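Long-range contacts in LbaCas13a H328A (C2c2) (Lachnospiraceae bacterium NK4A179, PDB 5WLH), which binds a CRISPR guide RNA and, as a Cas13a effector, probably uses it to find and cleave target RNA, favouring cuts at adenosine: residues A[248-258]-A[476-486]; A[277-288]-A[443-451]. All blocks are in the same frame, centred on the assembly; numbering follows the deposited sequence.

Interaction 1 of 2, residues A[248-258]-A[476-486]; sequences MPVQPEGDGKF and ISEEYLSGISS. With nucleotides of chain B.
Gln251 reads the backbone of Ile484 with both ends of its amide, a worked example of a glutamine side chain pairing with a peptide group much as a neighbouring strand would. Its OE1 accepts Ile484 N at 2.7 Å, with an N-H...O angle of 166°, and its NE2 gives a hydrogen to Ile484 O. Both bonds fall on lone pairs in the carbonyl planes, and together they fix the rotation of the amide; NE2 is also hydrogen-bonded to Asn247 OD1.

Ile476 can be followed outward from its CB, which is directed at the other segment. CG1, anti to the carbonyl carbon (chi1 -58°), lies against Gly256 O and 3.7 Å from Phe258 CE2, while CG2 meets Phe258 CZ along the same ring. At the tip, CD1 stands over the centre of the Phe258 ring, 3.6 Å from its centroid and 4° off the normal, an almost ideal CH-pi contact. The same methyl touches Pro252 CB and the carbonyl of Gly256, whose O shares a bridging water with Ile476 N.

Ile484 CD1 reaches Phe258 CE1 at 3.6 Å from an oblique direction. Pro252 CG rests on the carbonyls of Tyr480 and Leu481, within a type I turn that ends at Gly483. Beyond Ile484, Met248 SD lies 3.6 Å from both Ser486 CA and N3 of A26 of chain B, bringing the contact up to the guide RNA.

Val250, Phe258 and Ile484 pack on helix 429-458, Met248 and Ile484 lean on helix 486-517, and strand 250-252 pairs antiparallel with strand 258-260.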
loop_
_atom_site.group_PDB
_atom_site.type_symbol
_atom_site.label_atom_id
_atom_site.label_comp_id
_atom_site.label_asym_id
_atom_site.label_seq_id
_atom_site.Cartn_x
_atom_site.Cartn_y
_atom_site.Cartn_z
ATOM N N MET A 248 9.932 -20.292 3.042
ATOM C CA MET A 248 8.740 -19.723 2.447
ATOM C C MET A 248 7.490 -20.373 3.031
ATOM O O MET A 248 7.572 -21.411 3.692
ATOM C CB MET A 248 8.820 -19.937 0.936
ATOM C CG MET A 248 10.108 -19.406 0.342
ATOM S SD MET A 248 10.267 -17.640 0.607
ATOM C CE MET A 248 8.868 -17.062 -0.356
ATOM N N PRO A 249 6.303 -19.801 2.765
ATOM C CA PRO A 249 5.057 -20.396 3.294
ATOM C C PRO A 249 4.720 -21.764 2.718
ATOM O O PRO A 249 4.115 -22.589 3.418
ATOM C CB PRO A 249 3.976 -19.377 2.896
ATOM C CG PRO A 249 4.682 -18.131 2.501
ATOM C CD PRO A 249 6.068 -18.525 2.065
ATOM N N VAL A 250 5.060 -22.012 1.453
ATOM C CA VAL A 250 4.670 -23.230 0.752
ATOM C C VAL A 250 5.869 -23.746 -0.027
ATOM O O VAL A 250 6.649 -22.960 -0.574
ATOM C CB VAL A 250 3.475 -22.952 -0.181
ATOM C CG1 VAL A 250 3.234 -24.139 -1.138
ATOM C CG2 VAL A 250 2.218 -22.616 0.653
ATOM N N GLN A 251 6.039 -25.066 -0.047
ATOM C CA GLN A 251 7.120 -25.677 -0.805
ATOM C C GLN A 251 6.639 -27.006 -1.352
ATOM O O GLN A 251 5.688 -27.593 -0.827
ATOM C CB GLN A 251 8.383 -25.903 0.044
ATOM C CG GLN A 251 9.114 -24.636 0.493
ATOM C CD GLN A 251 9.807 -23.918 -0.657
ATOM O OE1 GLN A 251 9.673 -24.295 -1.824
ATOM N NE2 GLN A 251 10.537 -22.858 -0.329
ATOM N N PRO A 252 7.268 -27.507 -2.402
ATOM C CA PRO A 252 6.903 -28.835 -2.895
ATOM C C PRO A 252 7.414 -29.926 -1.970
ATOM O O PRO A 252 8.469 -29.801 -1.341
ATOM C CB PRO A 252 7.568 -28.902 -4.274
ATOM C CG PRO A 252 8.619 -27.864 -4.265
ATOM C CD PRO A 252 8.225 -26.813 -3.279
ATOM N N GLU A 253 6.628 -30.999 -1.879
ATOM C CA GLU A 253 6.993 -32.186 -1.119
ATOM C C GLU A 253 7.634 -33.202 -2.062
ATOM O O GLU A 253 8.032 -32.863 -3.178
ATOM C CB GLU A 253 5.769 -32.783 -0.421
ATOM C CG GLU A 253 4.944 -31.821 0.377
ATOM C CD GLU A 253 4.081 -32.531 1.400
ATOM O OE1 GLU A 253 4.529 -32.639 2.556
ATOM O OE2 GLU A 253 2.960 -32.980 1.056
ATOM N N GLY A 254 7.714 -34.464 -1.634
ATOM C CA GLY A 254 8.374 -35.472 -2.450
ATOM C C GLY A 254 7.661 -35.720 -3.765
ATOM O O GLY A 254 8.285 -35.756 -4.828
ATOM N N ASP A 255 6.343 -35.874 -3.714
ATOM C CA ASP A 255 5.547 -36.231 -4.880
ATOM C C ASP A 255 5.279 -35.058 -5.816
ATOM O O ASP A 255 4.362 -35.145 -6.644
ATOM C CB ASP A 255 4.222 -36.852 -4.428
ATOM C CG ASP A 255 3.678 -36.205 -3.166
ATOM O OD1 ASP A 255 4.300 -35.235 -2.680
ATOM O OD2 ASP A 255 2.636 -36.671 -2.658
ATOM N N GLY A 256 6.046 -33.972 -5.715
ATOM C CA GLY A 256 5.787 -32.808 -6.545
ATOM C C GLY A 256 4.450 -32.158 -6.264
ATOM O O GLY A 256 3.787 -31.687 -7.198
ATOM N N LYS A 257 4.016 -32.169 -5.002
ATOM C CA LYS A 257 2.794 -31.512 -4.556
ATOM C C LYS A 257 3.171 -30.342 -3.662
ATOM O O LYS A 257 4.059 -30.465 -2.816
ATOM C CB LYS A 257 1.895 -32.467 -3.771
ATOM C CG LYS A 257 1.476 -33.719 -4.549
ATOM C CD LYS A 257 0.864 -33.338 -5.885
ATOM C CE LYS A 257 0.608 -34.548 -6.776
ATOM N NZ LYS A 257 -0.004 -34.113 -8.074
ATOM N N PHE A 258 2.500 -29.212 -3.846
ATOM C CA PHE A 258 2.733 -28.071 -2.966
ATOM C C PHE A 258 1.984 -28.288 -1.654
ATOM O O PHE A 258 0.837 -28.733 -1.654
ATOM C CB PHE A 258 2.228 -26.777 -3.618
ATOM C CG PHE A 258 3.177 -26.153 -4.599
ATOM C CD1 PHE A 258 4.491 -25.874 -4.253
ATOM C CD2 PHE A 258 2.729 -25.793 -5.860
ATOM C CE1 PHE A 258 5.339 -25.256 -5.155
ATOM C CE2 PHE A 258 3.571 -25.180 -6.758
ATOM C CZ PHE A 258 4.879 -24.911 -6.402
ATOM N N ILE A 476 3.519 -29.160 -11.028
ATOM C CA ILE A 476 4.489 -28.103 -10.769
ATOM C C ILE A 476 5.447 -27.987 -11.946
ATOM O O ILE A 476 6.027 -28.990 -12.393
ATOM C CB ILE A 476 5.243 -28.373 -9.457
ATOM C CG1 ILE A 476 4.243 -28.465 -8.303
ATOM C CG2 ILE A 476 6.316 -27.274 -9.238
ATOM C CD1 ILE A 476 4.878 -28.700 -6.948
ATOM N N SER A 477 5.585 -26.763 -12.471
ATOM C CA SER A 477 6.524 -26.471 -13.547
ATOM C C SER A 477 7.927 -26.920 -13.169
ATOM O O SER A 477 8.317 -26.891 -12.001
ATOM C CB SER A 477 6.544 -24.972 -13.851
ATOM O OG SER A 477 5.553 -24.630 -14.797
ATOM N N GLU A 478 8.707 -27.295 -14.190
ATOM C CA GLU A 478 9.998 -27.941 -13.954
ATOM C C GLU A 478 10.931 -27.076 -13.112
ATOM O O GLU A 478 11.660 -27.593 -12.258
ATOM C CB GLU A 478 10.659 -28.282 -15.293
ATOM C CG GLU A 478 11.981 -29.028 -15.175
ATOM C CD GLU A 478 13.180 -28.096 -15.066
ATOM O OE1 GLU A 478 13.252 -27.120 -15.844
ATOM O OE2 GLU A 478 14.050 -28.344 -14.198
ATOM N N GLU A 479 10.939 -25.762 -13.348
ATOM C CA GLU A 479 11.877 -24.890 -12.645
ATOM C C GLU A 479 11.573 -24.773 -11.155
ATOM O O GLU A 479 12.441 -24.323 -10.401
ATOM C CB GLU A 479 11.893 -23.485 -13.263
ATOM C CG GLU A 479 11.859 -23.441 -14.782
ATOM C CD GLU A 479 10.444 -23.436 -15.347
ATOM O OE1 GLU A 479 9.895 -24.532 -15.600
ATOM O OE2 GLU A 479 9.884 -22.330 -15.543
ATOM N N TYR A 480 10.373 -25.164 -10.720
ATOM C CA TYR A 480 9.947 -25.005 -9.333
ATOM C C TYR A 480 9.828 -26.320 -8.585
ATOM O O TYR A 480 9.495 -26.310 -7.399
ATOM C CB TYR A 480 8.621 -24.227 -9.289
ATOM C CG TYR A 480 8.820 -22.876 -9.914
ATOM C CD1 TYR A 480 9.496 -21.866 -9.227
ATOM C CD2 TYR A 480 8.418 -22.628 -11.218
ATOM C CE1 TYR A 480 9.714 -20.639 -9.810
ATOM C CE2 TYR A 480 8.637 -21.403 -11.814
ATOM C CZ TYR A 480 9.284 -20.410 -11.100
ATOM O OH TYR A 480 9.496 -19.194 -11.690
ATOM N N LEU A 481 10.122 -27.461 -9.227
ATOM C CA LEU A 481 10.007 -28.723 -8.509
ATOM C C LEU A 481 10.989 -28.785 -7.358
ATOM O O LEU A 481 10.720 -29.444 -6.349
ATOM C CB LEU A 481 10.243 -29.905 -9.450
ATOM C CG LEU A 481 9.045 -30.331 -10.293
ATOM C CD1 LEU A 481 9.501 -31.331 -11.346
ATOM C CD2 LEU A 481 7.930 -30.912 -9.413
ATOM N N SER A 482 12.121 -28.101 -7.485
ATOM C CA SER A 482 13.117 -28.061 -6.432
ATOM C C SER A 482 12.857 -26.960 -5.415
ATOM O O SER A 482 13.684 -26.756 -4.520
ATOM C CB SER A 482 14.512 -27.895 -7.038
ATOM O OG SER A 482 14.906 -29.108 -7.659
ATOM N N GLY A 483 11.751 -26.243 -5.535
ATOM C CA GLY A 483 11.304 -25.349 -4.485
ATOM C C GLY A 483 11.341 -23.888 -4.906
ATOM O O GLY A 483 11.835 -23.516 -5.971
ATOM N N ILE A 484 10.789 -23.073 -4.015
ATOM C CA ILE A 484 10.554 -21.647 -4.217
ATOM C C ILE A 484 11.548 -20.851 -3.382
ATOM O O ILE A 484 11.762 -21.154 -2.200
ATOM C CB ILE A 484 9.111 -21.283 -3.805
ATOM C CG1 ILE A 484 8.096 -22.076 -4.627
ATOM C CG2 ILE A 484 8.893 -19.770 -3.945
ATOM C CD1 ILE A 484 6.701 -22.079 -4.000
ATOM N N SER A 485 12.119 -19.811 -3.977
ATOM C CA SER A 485 12.999 -18.900 -3.260
ATOM C C SER A 485 12.245 -17.635 -2.873
ATOM O O SER A 485 11.181 -17.323 -3.410
ATOM C CB SER A 485 14.209 -18.526 -4.119
ATOM O OG SER A 485 13.817 -17.573 -5.111
ATOM N N SER A 486 12.830 -16.881 -1.948
ATOM C CA SER A 486 12.218 -15.601 -1.613
ATOM C C SER A 486 12.240 -14.655 -2.810
ATOM O O SER A 486 11.290 -13.904 -3.020
ATOM C CB SER A 486 12.903 -14.981 -0.393
ATOM O OG SER A 486 14.304 -14.871 -0.578
ATOM P P A B 26 7.587 -8.051 0.853
ATOM O OP1 A B 26 6.216 -7.642 0.460
ATOM O OP2 A B 26 8.062 -8.007 2.254
ATOM O "O5'" A B 26 7.821 -9.532 0.336
ATOM C "C5'" A B 26 7.304 -9.992 -0.910
ATOM C "C4'" A B 26 7.122 -11.487 -0.854
ATOM O "O4'" A B 26 8.434 -12.113 -0.800
ATOM C "C3'" A B 26 6.377 -11.970 0.383
ATOM O "O3'" A B 26 5.699 -13.183 0.076
ATOM C "C2'" A B 26 7.518 -12.252 1.355
ATOM O "O2'" A B 26 7.209 -13.117 2.426
ATOM C "C1'" A B 26 8.586 -12.820 0.418
ATOM N N9 A B 26 9.930 -12.544 0.916
ATOM C C8 A B 26 10.683 -11.427 0.660
ATOM N N7 A B 26 11.839 -11.434 1.300
ATOM C C5 A B 26 11.820 -12.622 1.998
ATOM C C6 A B 26 12.775 -13.205 2.852
ATOM N N6 A B 26 13.936 -12.593 3.129
ATOM N N1 A B 26 12.466 -14.382 3.418
ATOM C C2 A B 26 11.290 -14.965 3.124
ATOM N N3 A B 26 10.322 -14.509 2.328
ATOM C C4 A B 26 10.658 -13.323 1.785
HETATM O O HOH W 1 3.642 -31.824 -9.934
#

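Interaction 2 of 2, residues A[277-288]-A[443-451]; sequences KEAFKKFLSDYA and YISIKYIAM. With nucleotides of chain B.
Leu284 and Tyr448 meet twice, once through an apolar branch and once through a backbone carbonyl, where two helix segments cross at -78°. Leu284 CD2 lies over one face of the Tyr448 ring, 3.9 Å from its centroid and offset toward the rim. Tyr448 OH donates to Leu284 O at 2.6 Å, on a lone pair in the carbonyl plane. The leucine is a knob in a hole formed by Ile444, Lys447, Tyr448 and Met451, its CD1 lying 3.7 Å from Lys447 CB. With an alanine instead of Tyr448, Leu284 O is likely to lose this donor, and a gap would probably open beside the leucine methyl.

Around this centre, Ile444 CD1 touches Phe283 CE1 at 3.6 Å, while its CG1 meets the edge of the Phe280 ring. Tyr443, with CG anti to the backbone N (chi1 -168°), sets its ring obliquely against Phe280, planes at 55°. Farther out, Phe403 stacks on Phe280, and Phe1136 and Tyr1140 pack edge-to-face with Tyr448.

On the side facing the RNA the contact turns polar. Tyr443 OH donates to OP1 of C11 of chain B at 2.6 Å, and Lys447 NZ gives the same oxygen a second bond of 2.9 Å. The lysine charge is likely to be balanced by this phosphate, so one crossing joins an aromatic, aliphatic interior to a grip on one phosphate of the guide RNA by a hydroxyl and a lysine.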
loop_
_atom_site.group_PDB
_atom_site.type_symbol
_atom_site.label_atom_id
_atom_site.label_comp_id
_atom_site.label_asym_id
_atom_site.label_seq_id
_atom_site.Cartn_x
_atom_site.Cartn_y
_atom_site.Cartn_z
ATOM N N LYS A 277 2.875 -28.982 13.207
ATOM C CA LYS A 277 2.678 -28.369 11.897
ATOM C C LYS A 277 2.271 -29.413 10.862
ATOM O O LYS A 277 1.344 -29.193 10.063
ATOM C CB LYS A 277 3.969 -27.672 11.475
ATOM C CG LYS A 277 3.867 -26.926 10.147
ATOM C CD LYS A 277 2.867 -25.802 10.230
ATOM C CE LYS A 277 3.279 -24.637 9.324
ATOM N NZ LYS A 277 4.516 -23.933 9.779
ATOM N N GLU A 278 2.953 -30.557 10.861
ATOM C CA GLU A 278 2.544 -31.650 9.976
ATOM C C GLU A 278 1.102 -32.058 10.242
ATOM O O GLU A 278 0.369 -32.417 9.316
ATOM C CB GLU A 278 3.478 -32.847 10.145
ATOM C CG GLU A 278 4.885 -32.663 9.578
ATOM C CD GLU A 278 4.974 -32.813 8.058
ATOM O OE1 GLU A 278 3.941 -33.019 7.390
ATOM O OE2 GLU A 278 6.105 -32.727 7.525
ATOM N N ALA A 279 0.673 -32.017 11.506
ATOM C CA ALA A 279 -0.701 -32.387 11.811
ATOM C C ALA A 279 -1.666 -31.394 11.193
ATOM O O ALA A 279 -2.725 -31.779 10.684
ATOM C CB ALA A 279 -0.930 -32.463 13.326
ATOM N N PHE A 280 -1.307 -30.109 11.215
ATOM C CA PHE A 280 -2.178 -29.111 10.620
ATOM C C PHE A 280 -2.172 -29.221 9.102
ATOM O O PHE A 280 -3.204 -29.019 8.458
ATOM C CB PHE A 280 -1.759 -27.703 11.049
ATOM C CG PHE A 280 -2.662 -26.641 10.501
ATOM C CD1 PHE A 280 -3.942 -26.483 11.002
ATOM C CD2 PHE A 280 -2.261 -25.856 9.434
ATOM C CE1 PHE A 280 -4.800 -25.536 10.488
ATOM C CE2 PHE A 280 -3.125 -24.902 8.910
ATOM C CZ PHE A 280 -4.383 -24.736 9.435
ATOM N N LYS A 281 -1.015 -29.528 8.513
ATOM C CA LYS A 281 -0.970 -29.816 7.081
ATOM C C LYS A 281 -1.965 -30.909 6.712
ATOM O O LYS A 281 -2.653 -30.828 5.681
ATOM C CB LYS A 281 0.451 -30.225 6.694
ATOM C CG LYS A 281 0.604 -30.622 5.248
ATOM C CD LYS A 281 1.939 -30.115 4.737
ATOM C CE LYS A 281 3.041 -31.097 4.998
ATOM N NZ LYS A 281 2.830 -32.314 4.183
ATOM N N LYS A 282 -2.081 -31.929 7.565
ATOM C CA LYS A 282 -3.058 -32.979 7.317
ATOM C C LYS A 282 -4.475 -32.451 7.482
ATOM O O LYS A 282 -5.364 -32.813 6.708
ATOM C CB LYS A 282 -2.811 -34.178 8.240
ATOM C CG LYS A 282 -3.899 -35.250 8.093
ATOM C CD LYS A 282 -3.456 -36.591 8.651
ATOM C CE LYS A 282 -4.619 -37.579 8.663
ATOM N NZ LYS A 282 -5.435 -37.442 9.901
ATOM N N PHE A 283 -4.699 -31.576 8.469
ATOM C CA PHE A 283 -5.993 -30.917 8.595
ATOM C C PHE A 283 -6.382 -30.218 7.297
ATOM O O PHE A 283 -7.532 -30.304 6.856
ATOM C CB PHE A 283 -5.972 -29.914 9.755
ATOM C CG PHE A 283 -7.227 -29.091 9.884
ATOM C CD1 PHE A 283 -7.365 -27.875 9.215
ATOM C CD2 PHE A 283 -8.255 -29.505 10.703
ATOM C CE1 PHE A 283 -8.510 -27.124 9.345
ATOM C CE2 PHE A 283 -9.403 -28.753 10.844
ATOM C CZ PHE A 283 -9.540 -27.557 10.157
ATOM N N LEU A 284 -5.450 -29.461 6.705
ATOM C CA LEU A 284 -5.787 -28.717 5.492
ATOM C C LEU A 284 -6.157 -29.657 4.359
ATOM O O LEU A 284 -7.064 -29.368 3.568
ATOM C CB LEU A 284 -4.620 -27.839 5.063
ATOM C CG LEU A 284 -4.371 -26.593 5.893
ATOM C CD1 LEU A 284 -3.106 -25.930 5.326
ATOM C CD2 LEU A 284 -5.577 -25.636 5.865
ATOM N N SER A 285 -5.471 -30.795 4.278
ATOM C CA SER A 285 -5.808 -31.808 3.281
ATOM C C SER A 285 -7.195 -32.402 3.535
ATOM O O SER A 285 -8.030 -32.477 2.625
ATOM C CB SER A 285 -4.732 -32.896 3.289
ATOM O OG SER A 285 -4.993 -33.888 2.307
ATOM N N ASP A 286 -7.457 -32.827 4.773
ATOM C CA ASP A 286 -8.732 -33.457 5.112
ATOM C C ASP A 286 -9.893 -32.490 5.011
ATOM O O ASP A 286 -11.012 -32.893 4.659
ATOM C CB ASP A 286 -8.672 -34.024 6.529
ATOM C CG ASP A 286 -7.761 -35.214 6.626
ATOM O OD1 ASP A 286 -7.483 -35.824 5.569
ATOM O OD2 ASP A 286 -7.319 -35.531 7.747
ATOM N N TYR A 287 -9.660 -31.218 5.338
ATOM C CA TYR A 287 -10.747 -30.256 5.353
ATOM C C TYR A 287 -11.238 -29.947 3.951
ATOM O O TYR A 287 -12.386 -29.524 3.789
ATOM C CB TYR A 287 -10.292 -28.967 6.065
ATOM C CG TYR A 287 -11.432 -28.019 6.363
ATOM C CD1 TYR A 287 -12.231 -28.199 7.495
ATOM C CD2 TYR A 287 -11.738 -26.973 5.507
ATOM C CE1 TYR A 287 -13.297 -27.356 7.770
ATOM C CE2 TYR A 287 -12.799 -26.133 5.766
ATOM C CZ TYR A 287 -13.573 -26.323 6.905
ATOM O OH TYR A 287 -14.633 -25.506 7.174
ATOM N N ALA A 288 -10.396 -30.143 2.941
ATOM C CA ALA A 288 -10.771 -29.847 1.559
ATOM C C ALA A 288 -11.612 -31.011 1.036
ATOM O O ALA A 288 -11.166 -31.845 0.248
ATOM C CB ALA A 288 -9.530 -29.618 0.710
ATOM N N TYR A 443 -6.323 -18.379 10.084
ATOM C CA TYR A 443 -5.121 -19.140 9.802
ATOM C C TYR A 443 -5.378 -20.169 8.711
ATOM O O TYR A 443 -4.574 -20.317 7.788
ATOM C CB TYR A 443 -4.624 -19.804 11.087
ATOM C CG TYR A 443 -3.234 -20.366 10.969
ATOM C CD1 TYR A 443 -2.119 -19.539 11.026
ATOM C CD2 TYR A 443 -3.037 -21.729 10.780
ATOM C CE1 TYR A 443 -0.840 -20.058 10.898
ATOM C CE2 TYR A 443 -1.760 -22.249 10.659
ATOM C CZ TYR A 443 -0.672 -21.419 10.725
ATOM O OH TYR A 443 0.591 -21.962 10.614
ATOM N N ILE A 444 -6.511 -20.872 8.791
ATOM C CA ILE A 444 -6.891 -21.794 7.723
ATOM C C ILE A 444 -7.044 -21.046 6.402
ATOM O O ILE A 444 -6.563 -21.493 5.360
ATOM C CB ILE A 444 -8.186 -22.535 8.093
ATOM C CG1 ILE A 444 -8.031 -23.241 9.442
ATOM C CG2 ILE A 444 -8.550 -23.545 6.998
ATOM C CD1 ILE A 444 -9.410 -23.719 9.952
ATOM N N SER A 445 -7.728 -19.898 6.432
ATOM C CA SER A 445 -7.931 -19.122 5.213
ATOM C C SER A 445 -6.603 -18.778 4.547
ATOM O O SER A 445 -6.394 -19.058 3.356
ATOM C CB SER A 445 -8.708 -17.851 5.541
ATOM O OG SER A 445 -8.851 -17.044 4.390
ATOM N N ILE A 446 -5.670 -18.214 5.311
ATOM C CA ILE A 446 -4.452 -17.721 4.678
ATOM C C ILE A 446 -3.583 -18.868 4.194
ATOM O O ILE A 446 -2.801 -18.705 3.240
ATOM C CB ILE A 446 -3.677 -16.795 5.641
ATOM C CG1 ILE A 446 -3.157 -17.575 6.850
ATOM C CG2 ILE A 446 -4.552 -15.579 6.011
ATOM C CD1 ILE A 446 -2.274 -16.716 7.817
ATOM N N LYS A 447 -3.709 -20.053 4.810
ATOM C CA LYS A 447 -2.930 -21.187 4.320
ATOM C C LYS A 447 -3.488 -21.721 3.001
ATOM O O LYS A 447 -2.721 -22.079 2.102
ATOM C CB LYS A 447 -2.869 -22.287 5.379
ATOM C CG LYS A 447 -2.062 -21.880 6.611
ATOM C CD LYS A 447 -0.675 -21.365 6.229
ATOM C CE LYS A 447 0.108 -20.931 7.466
ATOM N NZ LYS A 447 1.475 -20.398 7.148
ATOM N N TYR A 448 -4.814 -21.816 2.857
ATOM C CA TYR A 448 -5.317 -22.216 1.543
ATOM C C TYR A 448 -4.941 -21.183 0.492
ATOM O O TYR A 448 -4.547 -21.529 -0.624
ATOM C CB TYR A 448 -6.830 -22.392 1.573
ATOM C CG TYR A 448 -7.275 -23.698 2.156
ATOM C CD1 TYR A 448 -6.823 -24.912 1.642
ATOM C CD2 TYR A 448 -8.182 -23.725 3.204
ATOM C CE1 TYR A 448 -7.247 -26.126 2.189
ATOM C CE2 TYR A 448 -8.596 -24.922 3.754
ATOM C CZ TYR A 448 -8.140 -26.114 3.237
ATOM O OH TYR A 448 -8.600 -27.299 3.785
ATOM N N ILE A 449 -5.045 -19.906 0.839
ATOM C CA ILE A 449 -4.640 -18.859 -0.093
ATOM C C ILE A 449 -3.167 -19.014 -0.449
ATOM O O ILE A 449 -2.792 -18.919 -1.625
ATOM C CB ILE A 449 -4.958 -17.471 0.505
ATOM C CG1 ILE A 449 -6.482 -17.253 0.495
ATOM C CG2 ILE A 449 -4.340 -16.374 -0.307
ATOM C CD1 ILE A 449 -6.957 -16.180 1.441
ATOM N N ALA A 450 -2.314 -19.291 0.546
ATOM C CA ALA A 450 -0.886 -19.435 0.272
ATOM C C ALA A 450 -0.633 -20.613 -0.651
ATOM O O ALA A 450 0.209 -20.537 -1.544
ATOM C CB ALA A 450 -0.097 -19.600 1.564
ATOM N N MET A 451 -1.370 -21.708 -0.452
ATOM C CA MET A 451 -1.280 -22.842 -1.378
ATOM C C MET A 451 -1.708 -22.441 -2.786
ATOM O O MET A 451 -1.029 -22.770 -3.766
ATOM C CB MET A 451 -2.136 -24.002 -0.858
ATOM C CG MET A 451 -1.588 -24.623 0.405
ATOM S SD MET A 451 -2.727 -25.894 1.006
ATOM C CE MET A 451 -2.672 -27.049 -0.396
ATOM P P C B 11 2.911 -18.917 10.340
ATOM O OP1 C B 11 2.431 -20.238 9.920
ATOM O OP2 C B 11 3.013 -18.591 11.792
ATOM O "O5'" C B 11 4.361 -18.684 9.774
ATOM C "C5'" C B 11 4.733 -19.190 8.503
ATOM C "C4'" C B 11 6.190 -18.958 8.259
ATOM O "O4'" C B 11 6.488 -17.539 8.295
ATOM C "C3'" C B 11 7.122 -19.531 9.307
ATOM O "O3'" C B 11 7.311 -20.907 9.162
ATOM C "C2'" C B 11 8.380 -18.722 9.075
ATOM O "O2'" C B 11 8.960 -19.110 7.838
ATOM C "C1'" C B 11 7.776 -17.344 8.857
ATOM N N1 C B 11 7.624 -16.573 10.110
ATOM C C2 C B 11 8.735 -15.908 10.616
ATOM O O2 C B 11 9.832 -16.030 10.027
ATOM N N3 C B 11 8.590 -15.164 11.726
ATOM C C4 C B 11 7.393 -15.067 12.322
ATOM N N4 C B 11 7.289 -14.318 13.426
ATOM C C5 C B 11 6.238 -15.740 11.818
ATOM C C6 C B 11 6.402 -16.476 10.716
ATOM P P C B 10 -0.597 -14.111 12.469
ATOM O OP1 C B 10 -1.679 -15.067 12.865
ATOM O OP2 C B 10 0.360 -13.492 13.437
ATOM O "O5'" C B 10 0.389 -14.843 11.456
ATOM C "C5'" C B 10 -0.073 -15.443 10.257
ATOM C "C4'" C B 10 1.064 -15.611 9.280
ATOM O "O4'" C B 10 1.652 -14.314 9.010
ATOM C "C3'" C B 10 2.243 -16.448 9.762
ATOM O "O3'" C B 10 2.011 -17.832 9.587
ATOM C "C2'" C B 10 3.393 -15.908 8.915
ATOM O "O2'" C B 10 3.290 -16.392 7.578
ATOM C "C1'" C B 10 3.046 -14.428 8.877
ATOM N N1 C B 10 3.691 -13.666 9.968
ATOM C C2 C B 10 5.032 -13.319 9.788
ATOM O O2 C B 10 5.623 -13.676 8.740
ATOM N N3 C B 10 5.645 -12.601 10.747
ATOM C C4 C B 10 4.971 -12.251 11.847
ATOM N N4 C B 10 5.616 -11.538 12.774
ATOM C C5 C B 10 3.597 -12.596 12.059
ATOM C C6 C B 10 2.995 -13.307 11.104
ATOM P P C B 12 7.626 -21.799 10.452
ATOM O OP1 C B 12 7.678 -23.183 9.889
ATOM O OP2 C B 12 6.732 -21.429 11.581
ATOM O "O5'" C B 12 9.092 -21.337 10.847
ATOM C "C5'" C B 12 10.184 -21.625 9.995
ATOM C "C4'" C B 12 11.458 -21.078 10.573
ATOM O "O4'" C B 12 11.410 -19.629 10.569
ATOM C "C3'" C B 12 11.704 -21.417 12.040
ATOM O "O3'" C B 12 12.190 -22.734 12.260
ATOM C "C2'" C B 12 12.676 -20.331 12.447
ATOM O "O2'" C B 12 13.951 -20.594 11.891
ATOM C "C1'" C B 12 12.082 -19.132 11.721
ATOM N N1 C B 12 11.121 -18.435 12.603
ATOM C C2 C B 12 11.688 -17.588 13.558
ATOM O O2 C B 12 12.920 -17.437 13.594
ATOM N N3 C B 12 10.879 -16.932 14.401
ATOM C C4 C B 12 9.560 -17.125 14.331
ATOM N N4 C B 12 8.820 -16.450 15.216
ATOM C C5 C B 12 8.931 -18.003 13.381
ATOM C C6 C B 12 9.765 -18.654 12.553
#

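Overall arrangement
Both contacts are buried, and they share helix 429-458: interaction 2 uses it as one partner, whereas interaction 1 packs against it through Val250, whose CG2 lies 3.6 Å from Ala450 O. Their chemistry follows their place. Interaction 1 joins loop and short strand, so peptide groups outside regular helix are met by a side-chain amide and a water; interaction 2 joins helices whose backbones largely satisfy themselves, leaving rings and aliphatic branches to interlock, with one tyrosine hydroxyl bonded to a helix carbonyl. Each reaches the guide RNA differently, interaction 1 beside a base and interaction 2 at a phosphate. Their centres lie about 16 Å apart.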